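PDB 2P5Z: type VI secretion system component, which belongs to the type VI secretion machinery and resembles phage T4 tail proteins gp27 and gp5, so it probably forms part of a membrane-puncturing spike. Local coordinates for residues L24-D29 against K54-E59; K95-S100 against R105-L110; Y409-D414 against T450-A455. All coordinates share one frame; numbering follows the deposited sequence.

How the contacts relate
From the N terminus the three contacts follow in series, and none nests within or crosses another. Contact 1 closes a loop of 24 residues between its segments, bringing the run before strand 29-38 onto the run after strand 44-51. Contact 2 is a local closure, the end of the hairpin of strands 85-99 and 104-111. The two centres lie 10 Å apart and the contacts touch: Tyr106 OH makes a probable hydrogen bond with Ile56 N (3.2 Å), and Lys54 NZ with Ser100 O (3.0 Å). Contact 3 closes 35 residues in the OB domain, its centre 53 Å from that of contact 1, so the phage-hub part and the OB domain are tied internally by separate contacts.

Contact 1: L24-D29 against K54-E59; sequences LQSPVD and KAIAPE
With chi1 of -54°, Ile56 sets CG1 anti to its own carbonyl carbon and CG2 anti to its backbone N, and a chi2 of -171° stretches CD1 outward to Ser26 while CG2 is presented to Leu24. Ser26 has the matching first torsion, -55°, which places OG beside its backbone N. The serine therefore lies along the CG1-CD1 branch with two atoms: CB meets Ile56 CD1 at 3.6 Å, and OG lies 3.7 Å from Ile56 CG1. The second touch is purely apolar and looser, Leu24 CD1 standing 4.2 Å from Ile56 CG2. Thus the two branches of one isoleucine serve two residues of 24-29, and Ile56 supplies 63 of the 119 Å² buried between the segments.

No hydrogen bond crosses the contact, and the nearest CA atoms, those of Ser26 and Ile56, remain 7.2 Å apart, so the backbones do not pair as strands. In the fold, 24-29 feeds into strand 29-38, which forms an antiparallel hairpin with strand 44-51. The chain leaving that hairpin runs on into 54-59, within the range of the phage tail baseplate hub family, and the contact packs the entering and leaving chains together at the hairpin's open end. There Asp29 still makes backbone hydrogen bonds with Thr50, whereas at Ser26 and Ile56 the two segments meet through side chains only.

The polar end of Ser26 has its partner elsewhere: OG hydrogen-bonds Asp53 OD2, while its flank still rests on the isoleucine. Ile56, which is buried, also rests against Phe49 and Ser51 of strand 44-51, and Leu24 touches Val61.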
loop_
_atom_site.group_PDB
_atom_site.type_symbol
_atom_site.label_atom_id
_atom_site.label_comp_id
_atom_site.label_asym_id
_atom_site.label_seq_id
_atom_site.Cartn_x
_atom_site.Cartn_y
_atom_site.Cartn_z
ATOM N N LEU A 24 37.103 -14.126 -4.102
ATOM C CA LEU A 24 36.956 -14.297 -2.665
ATOM C C LEU A 24 37.853 -15.404 -2.117
ATOM O O LEU A 24 37.702 -16.575 -2.480
ATOM C CB LEU A 24 35.489 -14.566 -2.298
ATOM C CG LEU A 24 35.157 -14.519 -0.810
ATOM C CD1 LEU A 24 35.467 -13.134 -0.221
ATOM C CD2 LEU A 24 33.712 -14.892 -0.586
ATOM N N GLN A 25 38.776 -15.035 -1.234
ATOM C CA GLN A 25 39.712 -16.017 -0.701
ATOM C C GLN A 25 39.076 -16.824 0.409
ATOM O O GLN A 25 39.342 -18.020 0.564
ATOM C CB GLN A 25 40.968 -15.340 -0.196
ATOM C CG GLN A 25 41.662 -14.573 -1.279
ATOM C CD GLN A 25 43.116 -14.361 -0.986
ATOM O OE1 GLN A 25 43.974 -14.646 -1.823
ATOM N NE2 GLN A 25 43.413 -13.874 0.216
ATOM N N SER A 26 38.233 -16.156 1.179
ATOM C CA SER A 26 37.498 -16.798 2.245
ATOM C C SER A 26 36.716 -17.993 1.733
ATOM O O SER A 26 36.025 -17.891 0.725
ATOM C CB SER A 26 36.557 -15.794 2.886
ATOM O OG SER A 26 37.272 -14.655 3.318
ATOM N N PRO A 27 36.876 -19.144 2.400
ATOM C CA PRO A 27 36.156 -20.376 2.081
ATOM C C PRO A 27 34.669 -20.178 2.268
ATOM O O PRO A 27 34.254 -19.527 3.217
ATOM C CB PRO A 27 36.678 -21.370 3.125
ATOM C CG PRO A 27 37.269 -20.512 4.224
ATOM C CD PRO A 27 37.812 -19.320 3.528
ATOM N N VAL A 28 33.866 -20.710 1.360
ATOM C CA VAL A 28 32.433 -20.499 1.440
ATOM C C VAL A 28 31.737 -21.836 1.529
ATOM O O VAL A 28 31.766 -22.637 0.590
ATOM C CB VAL A 28 31.895 -19.693 0.214
ATOM C CG1 VAL A 28 30.358 -19.725 0.142
ATOM C CG2 VAL A 28 32.398 -18.260 0.258
ATOM N N ASP A 29 31.100 -22.072 2.666
ATOM C CA ASP A 29 30.425 -23.328 2.894
ATOM C C ASP A 29 28.925 -23.089 3.114
ATOM O O ASP A 29 28.521 -22.551 4.143
ATOM C CB ASP A 29 31.075 -24.026 4.086
ATOM C CG ASP A 29 30.618 -25.457 4.254
ATOM O OD1 ASP A 29 30.131 -26.059 3.260
ATOM O OD2 ASP A 29 30.754 -25.983 5.392
ATOM N N LYS A 54 36.371 -14.834 9.957
ATOM C CA LYS A 54 35.423 -14.168 10.841
ATOM C C LYS A 54 35.313 -12.661 10.585
ATOM O O LYS A 54 34.772 -11.941 11.421
ATOM C CB LYS A 54 35.790 -14.426 12.305
ATOM C CG LYS A 54 36.060 -15.882 12.599
ATOM C CD LYS A 54 35.669 -16.256 14.017
ATOM C CE LYS A 54 36.602 -15.640 15.049
ATOM N NZ LYS A 54 36.012 -15.791 16.410
ATOM N N ALA A 55 35.813 -12.197 9.437
ATOM C CA ALA A 55 35.778 -10.776 9.077
ATOM C C ALA A 55 35.768 -10.548 7.569
ATOM O O ALA A 55 36.529 -9.730 7.071
ATOM C CB ALA A 55 36.959 -10.036 9.706
ATOM N N ILE A 56 34.925 -11.277 6.838
ATOM C CA ILE A 56 34.712 -10.983 5.423
ATOM C C ILE A 56 34.124 -9.579 5.326
ATOM O O ILE A 56 33.116 -9.273 5.982
ATOM C CB ILE A 56 33.750 -11.975 4.763
ATOM C CG1 ILE A 56 34.221 -13.416 4.984
ATOM C CG2 ILE A 56 33.617 -11.679 3.275
ATOM C CD1 ILE A 56 33.435 -14.438 4.176
ATOM N N ALA A 57 34.797 -8.725 4.556
ATOM C CA ALA A 57 34.434 -7.318 4.385
ATOM C C ALA A 57 33.457 -7.132 3.205
ATOM O O ALA A 57 33.667 -7.699 2.138
ATOM C CB ALA A 57 35.702 -6.493 4.166
ATOM N N PRO A 58 32.392 -6.325 3.392
ATOM C CA PRO A 58 31.387 -6.134 2.333
ATOM C C PRO A 58 31.975 -5.774 0.966
ATOM O O PRO A 58 31.507 -6.286 -0.058
ATOM C CB PRO A 58 30.497 -5.005 2.878
ATOM C CG PRO A 58 31.216 -4.453 4.055
ATOM C CD PRO A 58 32.049 -5.568 4.605
ATOM N N GLU A 59 33.032 -4.964 0.970
ATOM C CA GLU A 59 33.716 -4.551 -0.266
ATOM C C GLU A 59 34.315 -5.710 -1.073
ATOM O O GLU A 59 34.441 -5.614 -2.294
ATOM C CB GLU A 59 34.774 -3.468 0.002
ATOM C CG GLU A 59 35.491 -3.576 1.350
ATOM C CD GLU A 59 34.761 -2.829 2.457
ATOM O OE1 GLU A 59 34.345 -3.469 3.447
ATOM O OE2 GLU A 59 34.575 -1.600 2.320
#

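Contact 2: K95-S100 against R105-L110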
loop_
_atom_site.group_PDB
_atom_site.type_symbol
_atom_site.label_atom_id
_atom_site.label_comp_id
_atom_site.label_asym_id
_atom_site.label_seq_id
_atom_site.Cartn_x
_atom_site.Cartn_y
_atom_site.Cartn_z
ATOM N N LYS A 95 25.415 -9.785 4.426
ATOM C CA LYS A 95 25.162 -9.735 5.854
ATOM C C LYS A 95 26.166 -10.581 6.617
ATOM O O LYS A 95 26.428 -11.716 6.239
ATOM C CB LYS A 95 23.757 -10.264 6.135
ATOM C CG LYS A 95 22.651 -9.301 5.850
ATOM C CD LYS A 95 21.376 -10.038 5.680
ATOM C CE LYS A 95 20.201 -9.110 5.906
ATOM N NZ LYS A 95 18.953 -9.880 5.654
ATOM N N HIS A 96 26.737 -10.040 7.682
ATOM C CA HIS A 96 27.424 -10.891 8.643
ATOM C C HIS A 96 26.410 -11.223 9.743
ATOM O O HIS A 96 25.935 -10.340 10.433
ATOM C CB HIS A 96 28.644 -10.172 9.214
ATOM C CG HIS A 96 29.494 -11.012 10.131
ATOM N ND1 HIS A 96 30.851 -10.801 10.281
ATOM C CD2 HIS A 96 29.187 -12.051 10.949
ATOM C CE1 HIS A 96 31.336 -11.663 11.154
ATOM N NE2 HIS A 96 30.348 -12.432 11.573
ATOM N N LEU A 97 26.083 -12.495 9.910
ATOM C CA LEU A 97 25.002 -12.887 10.822
ATOM C C LEU A 97 25.417 -13.186 12.267
ATOM O O LEU A 97 24.765 -12.736 13.194
ATOM C CB LEU A 97 24.242 -14.069 10.240
ATOM C CG LEU A 97 23.410 -13.594 9.067
ATOM C CD1 LEU A 97 22.745 -14.742 8.375
ATOM C CD2 LEU A 97 22.388 -12.608 9.592
ATOM N N SER A 98 26.485 -13.951 12.459
ATOM C CA SER A 98 26.958 -14.309 13.806
ATOM C C SER A 98 28.383 -14.787 13.726
ATOM O O SER A 98 28.921 -14.971 12.638
ATOM C CB SER A 98 26.104 -15.421 14.443
ATOM O OG SER A 98 26.058 -16.560 13.605
ATOM N N SER A 99 28.983 -15.014 14.884
ATOM C CA SER A 99 30.335 -15.537 14.948
ATOM C C SER A 99 30.461 -16.537 16.063
ATOM O O SER A 99 29.989 -16.317 17.161
ATOM C CB SER A 99 31.326 -14.403 15.161
ATOM O OG SER A 99 31.426 -13.616 13.983
ATOM N N SER A 100 31.101 -17.656 15.776
ATOM C CA SER A 100 31.446 -18.604 16.822
ATOM C C SER A 100 32.905 -18.432 17.188
ATOM O O SER A 100 33.550 -17.428 16.831
ATOM C CB SER A 100 31.211 -20.028 16.346
ATOM O OG SER A 100 29.828 -20.297 16.230
ATOM N N ARG A 105 28.918 -16.784 10.337
ATOM C CA ARG A 105 27.787 -17.073 9.457
ATOM C C ARG A 105 27.523 -15.818 8.626
ATOM O O ARG A 105 27.587 -14.707 9.144
ATOM C CB ARG A 105 26.579 -17.432 10.315
ATOM C CG ARG A 105 25.355 -17.942 9.604
ATOM C CD ARG A 105 24.409 -18.469 10.658
ATOM N NE ARG A 105 23.046 -17.943 10.542
ATOM C CZ ARG A 105 22.440 -17.190 11.464
ATOM N NH1 ARG A 105 23.064 -16.859 12.588
ATOM N NH2 ARG A 105 21.196 -16.768 11.258
ATOM N N TYR A 106 27.261 -15.996 7.336
ATOM C CA TYR A 106 27.082 -14.866 6.433
ATOM C C TYR A 106 25.888 -15.085 5.545
ATOM O O TYR A 106 25.473 -16.226 5.343
ATOM C CB TYR A 106 28.304 -14.648 5.530
ATOM C CG TYR A 106 29.566 -14.307 6.277
ATOM C CD1 TYR A 106 30.497 -15.297 6.600
ATOM C CD2 TYR A 106 29.829 -12.998 6.671
ATOM C CE1 TYR A 106 31.656 -14.992 7.294
ATOM C CE2 TYR A 106 30.984 -12.680 7.367
ATOM C CZ TYR A 106 31.897 -13.684 7.681
ATOM O OH TYR A 106 33.057 -13.370 8.373
ATOM N N GLU A 107 25.348 -13.995 4.997
ATOM C CA GLU A 107 24.332 -14.119 3.958
ATOM C C GLU A 107 24.626 -13.240 2.745
ATOM O O GLU A 107 25.123 -12.123 2.884
ATOM C CB GLU A 107 22.941 -13.831 4.518
ATOM C CG GLU A 107 21.825 -14.409 3.668
ATOM C CD GLU A 107 20.449 -14.158 4.256
ATOM O OE1 GLU A 107 20.069 -14.876 5.202
ATOM O OE2 GLU A 107 19.738 -13.252 3.766
ATOM N N VAL A 108 24.359 -13.765 1.553
ATOM C CA VAL A 108 24.415 -12.947 0.360
ATOM C C VAL A 108 23.134 -13.044 -0.456
ATOM O O VAL A 108 22.451 -14.078 -0.457
ATOM C CB VAL A 108 25.628 -13.265 -0.555
ATOM C CG1 VAL A 108 26.935 -12.769 0.071
ATOM C CG2 VAL A 108 25.685 -14.757 -0.905
ATOM N N ARG A 109 22.811 -11.952 -1.149
ATOM C CA ARG A 109 21.706 -11.959 -2.081
ATOM C C ARG A 109 22.266 -12.062 -3.486
ATOM O O ARG A 109 23.132 -11.300 -3.861
ATOM C CB ARG A 109 20.863 -10.698 -1.924
ATOM C CG ARG A 109 19.691 -10.613 -2.897
ATOM C CD ARG A 109 18.657 -9.636 -2.398
ATOM N NE ARG A 109 17.619 -10.309 -1.625
ATOM C CZ ARG A 109 16.764 -9.687 -0.825
ATOM N NH1 ARG A 109 16.839 -8.380 -0.679
ATOM N NH2 ARG A 109 15.854 -10.370 -0.158
ATOM N N LEU A 110 21.785 -13.020 -4.258
ATOM C CA LEU A 110 22.267 -13.215 -5.605
ATOM C C LEU A 110 21.131 -12.916 -6.572
ATOM O O LEU A 110 20.067 -13.550 -6.536
ATOM C CB LEU A 110 22.772 -14.647 -5.807
ATOM C CG LEU A 110 23.127 -14.947 -7.273
ATOM C CD1 LEU A 110 24.382 -14.160 -7.657
ATOM C CD2 LEU A 110 23.328 -16.433 -7.547
#
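His96 and Tyr106 form one closely packed part of this hairpin: the tyrosine edge meets one face of the imidazole, with ring centroids 4.5 Å apart and planes at 51°. Tyr106 CE2 does the touching, 3.5 Å from His96 ND1. His96 NE2 donates to Ser99 OG (2.9 Å), and Tyr106 OH bonds Asp53 O, so both buried rings are held at their polar ends.

A classic beta bulge shifts the register beside them. Leu97 N reaches Arg105 O at 2.8 Å and Arg105 N reaches Ser98 O at 2.9 Å, so two residues face one; Lys95 and Glu107 are a regular hydrogen-bonded pair.

At the bulge the packing is equally close: Leu97 CB sits 3.8 Å over the centre of the Arg105 guanidinium, whose NH1 donates to Ser98 OG at 3.2 Å. Looseness is confined to the ends of Lys95 and Glu107 on the same partly exposed, solvent-facing side. Their chains lie side by side, and Lys95 NZ comes 3.9 Å from Glu107 OE2, a long salt bridge. Gln48 bonds both Arg105 NE and Glu107 OE1, while Lys95 and His96 extend the sheet into a strand of a neighbouring subunit.

Register is therefore set by the backbone bonds and the bulge, with the ring pair packed against them; the long ion pair probably adds little.

Contact 3: Y409-D414 against T450-A455; sequences YRVNLD and TEVSIA
Val411 overlaps two residues of the facing strand, one with each methyl. Its CG2 lies 3.8 Å from Val452 CG2, the two side chains crossing at a slant, and its CG1 meets Ile454 CD1 at 4.1 Å, tip to tip. Val452 and Ile454 are two positions apart on strand 451-456 and both turn toward 409-414, so the branched end of Val411 addresses the pair at once. In Ile454, chi1 of -49° puts CG1 beside the backbone N, and chi2 of -70° turns CD1 toward Val411 CG1.

All three touching residues are buried, no hydrogen bond joins the segments, and the nearest CA atoms, of Val411 and Val452, are 8.6 Å apart. That spacing is too wide for strand pairing, and the strands meet here through side chains. Strand 387-391 lies between these two strands in the antiparallel sheet and pairs with both. Such a contact, skipping over the shared neighbour, fits the inward curl of an OB-type barrel, in agreement with the family assigned to this region.

Ala389 of that middle strand touches both Val411 and Val452. The outer strands add further apolar neighbours, Leu427 and Val429 beside Val411, and Ile466 and Pro464 beside Val452 and Ile454 respectively. Ser453, between the two inward residues, instead packs on Tyr465 of a neighbouring subunit.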
loop_
_atom_site.group_PDB
_atom_site.type_symbol
_atom_site.label_atom_id
_atom_site.label_comp_id
_atom_site.label_asym_id
_atom_site.label_seq_id
_atom_site.Cartn_x
_atom_site.Cartn_y
_atom_site.Cartn_z
ATOM N N TYR A 409 4.644 21.831 -32.185
ATOM C CA TYR A 409 5.945 22.393 -31.826
ATOM C C TYR A 409 6.875 21.305 -31.302
ATOM O O TYR A 409 6.412 20.330 -30.712
ATOM C CB TYR A 409 5.779 23.430 -30.725
ATOM C CG TYR A 409 4.977 24.649 -31.107
ATOM C CD1 TYR A 409 3.595 24.701 -30.895
ATOM C CD2 TYR A 409 5.601 25.766 -31.658
ATOM C CE1 TYR A 409 2.855 25.827 -31.237
ATOM C CE2 TYR A 409 4.870 26.895 -32.004
ATOM C CZ TYR A 409 3.500 26.923 -31.788
ATOM O OH TYR A 409 2.776 28.045 -32.130
ATOM N N ARG A 410 8.182 21.461 -31.517
ATOM C CA ARG A 410 9.160 20.617 -30.824
ATOM C C ARG A 410 9.623 21.333 -29.570
ATOM O O ARG A 410 10.176 22.432 -29.622
ATOM C CB ARG A 410 10.371 20.232 -31.680
ATOM C CG ARG A 410 11.431 19.472 -30.871
ATOM C CD ARG A 410 12.487 18.792 -31.726
ATOM N NE ARG A 410 13.469 19.735 -32.260
ATOM C CZ ARG A 410 14.558 20.150 -31.614
ATOM N NH1 ARG A 410 14.828 19.716 -30.387
ATOM N NH2 ARG A 410 15.381 21.012 -32.198
ATOM N N VAL A 411 9.401 20.688 -28.437
ATOM C CA VAL A 411 9.592 21.345 -27.175
ATOM C C VAL A 411 10.657 20.616 -26.358
ATOM O O VAL A 411 10.892 19.426 -26.546
ATOM C CB VAL A 411 8.231 21.505 -26.485
ATOM C CG1 VAL A 411 7.985 20.433 -25.425
ATOM C CG2 VAL A 411 8.114 22.878 -25.935
ATOM N N ASN A 412 11.332 21.353 -25.491
ATOM C CA ASN A 412 12.488 20.850 -24.775
ATOM C C ASN A 412 12.250 21.030 -23.299
ATOM O O ASN A 412 11.924 22.132 -22.870
ATOM C CB ASN A 412 13.704 21.674 -25.172
ATOM C CG ASN A 412 15.008 20.981 -24.877
ATOM O OD1 ASN A 412 15.358 20.740 -23.712
ATOM N ND2 ASN A 412 15.758 20.672 -25.935
ATOM N N LEU A 413 12.419 19.966 -22.514
ATOM C CA LEU A 413 12.091 20.044 -21.077
ATOM C C LEU A 413 13.198 19.721 -20.059
ATOM O O LEU A 413 12.917 19.373 -18.922
ATOM C CB LEU A 413 10.738 19.385 -20.740
ATOM C CG LEU A 413 10.230 17.964 -20.979
ATOM C CD1 LEU A 413 8.956 18.037 -21.795
ATOM C CD2 LEU A 413 11.194 17.104 -21.684
ATOM N N ASP A 414 14.449 19.875 -20.474
ATOM C CA ASP A 414 15.577 19.798 -19.561
ATOM C C ASP A 414 15.797 21.186 -18.969
ATOM O O ASP A 414 15.611 22.189 -19.651
ATOM C CB ASP A 414 16.825 19.322 -20.310
ATOM C CG ASP A 414 18.045 19.188 -19.409
ATOM O OD1 ASP A 414 17.889 18.863 -18.207
ATOM O OD2 ASP A 414 19.171 19.404 -19.907
ATOM N N THR A 450 10.074 30.491 -25.964
ATOM C CA THR A 450 9.122 30.752 -24.904
ATOM C C THR A 450 8.869 29.522 -24.017
ATOM O O THR A 450 9.025 28.375 -24.455
ATOM C CB THR A 450 7.800 31.264 -25.514
ATOM O OG1 THR A 450 6.742 31.161 -24.554
ATOM C CG2 THR A 450 7.438 30.438 -26.714
ATOM N N GLU A 451 8.482 29.778 -22.770
ATOM C CA GLU A 451 8.253 28.713 -21.803
ATOM C C GLU A 451 6.789 28.313 -21.751
ATOM O O GLU A 451 5.908 29.144 -21.532
ATOM C CB GLU A 451 8.775 29.090 -20.415
ATOM C CG GLU A 451 10.302 29.055 -20.316
ATOM C CD GLU A 451 10.842 29.580 -18.981
ATOM O OE1 GLU A 451 10.072 29.635 -17.990
ATOM O OE2 GLU A 451 12.044 29.939 -18.921
ATOM N N VAL A 452 6.535 27.031 -21.971
ATOM C CA VAL A 452 5.170 26.529 -21.968
ATOM C C VAL A 452 4.912 25.516 -20.856
ATOM O O VAL A 452 5.835 25.045 -20.192
ATOM C CB VAL A 452 4.821 25.880 -23.297
ATOM C CG1 VAL A 452 4.714 26.944 -24.375
ATOM C CG2 VAL A 452 5.858 24.830 -23.646
ATOM N N SER A 453 3.639 25.199 -20.659
ATOM C CA SER A 453 3.254 24.180 -19.706
ATOM C C SER A 453 2.732 22.976 -20.450
ATOM O O SER A 453 1.854 23.104 -21.308
ATOM C CB SER A 453 2.196 24.709 -18.756
ATOM O OG SER A 453 2.823 25.410 -17.702
ATOM N N ILE A 454 3.286 21.809 -20.133
ATOM C CA ILE A 454 2.844 20.570 -20.755
ATOM C C ILE A 454 1.905 19.778 -19.834
ATOM O O ILE A 454 2.232 19.489 -18.675
ATOM C CB ILE A 454 4.032 19.710 -21.187
ATOM C CG1 ILE A 454 5.025 20.562 -21.975
ATOM C CG2 ILE A 454 3.555 18.537 -22.028
ATOM C CD1 ILE A 454 4.510 20.961 -23.335
ATOM N N ALA A 455 0.729 19.466 -20.358
ATOM C CA ALA A 455 -0.273 18.720 -19.631
ATOM C C ALA A 455 -0.514 17.398 -20.340
ATOM O O ALA A 455 -0.094 17.207 -21.470
ATOM C CB ALA A 455 -1.573 19.513 -19.531
#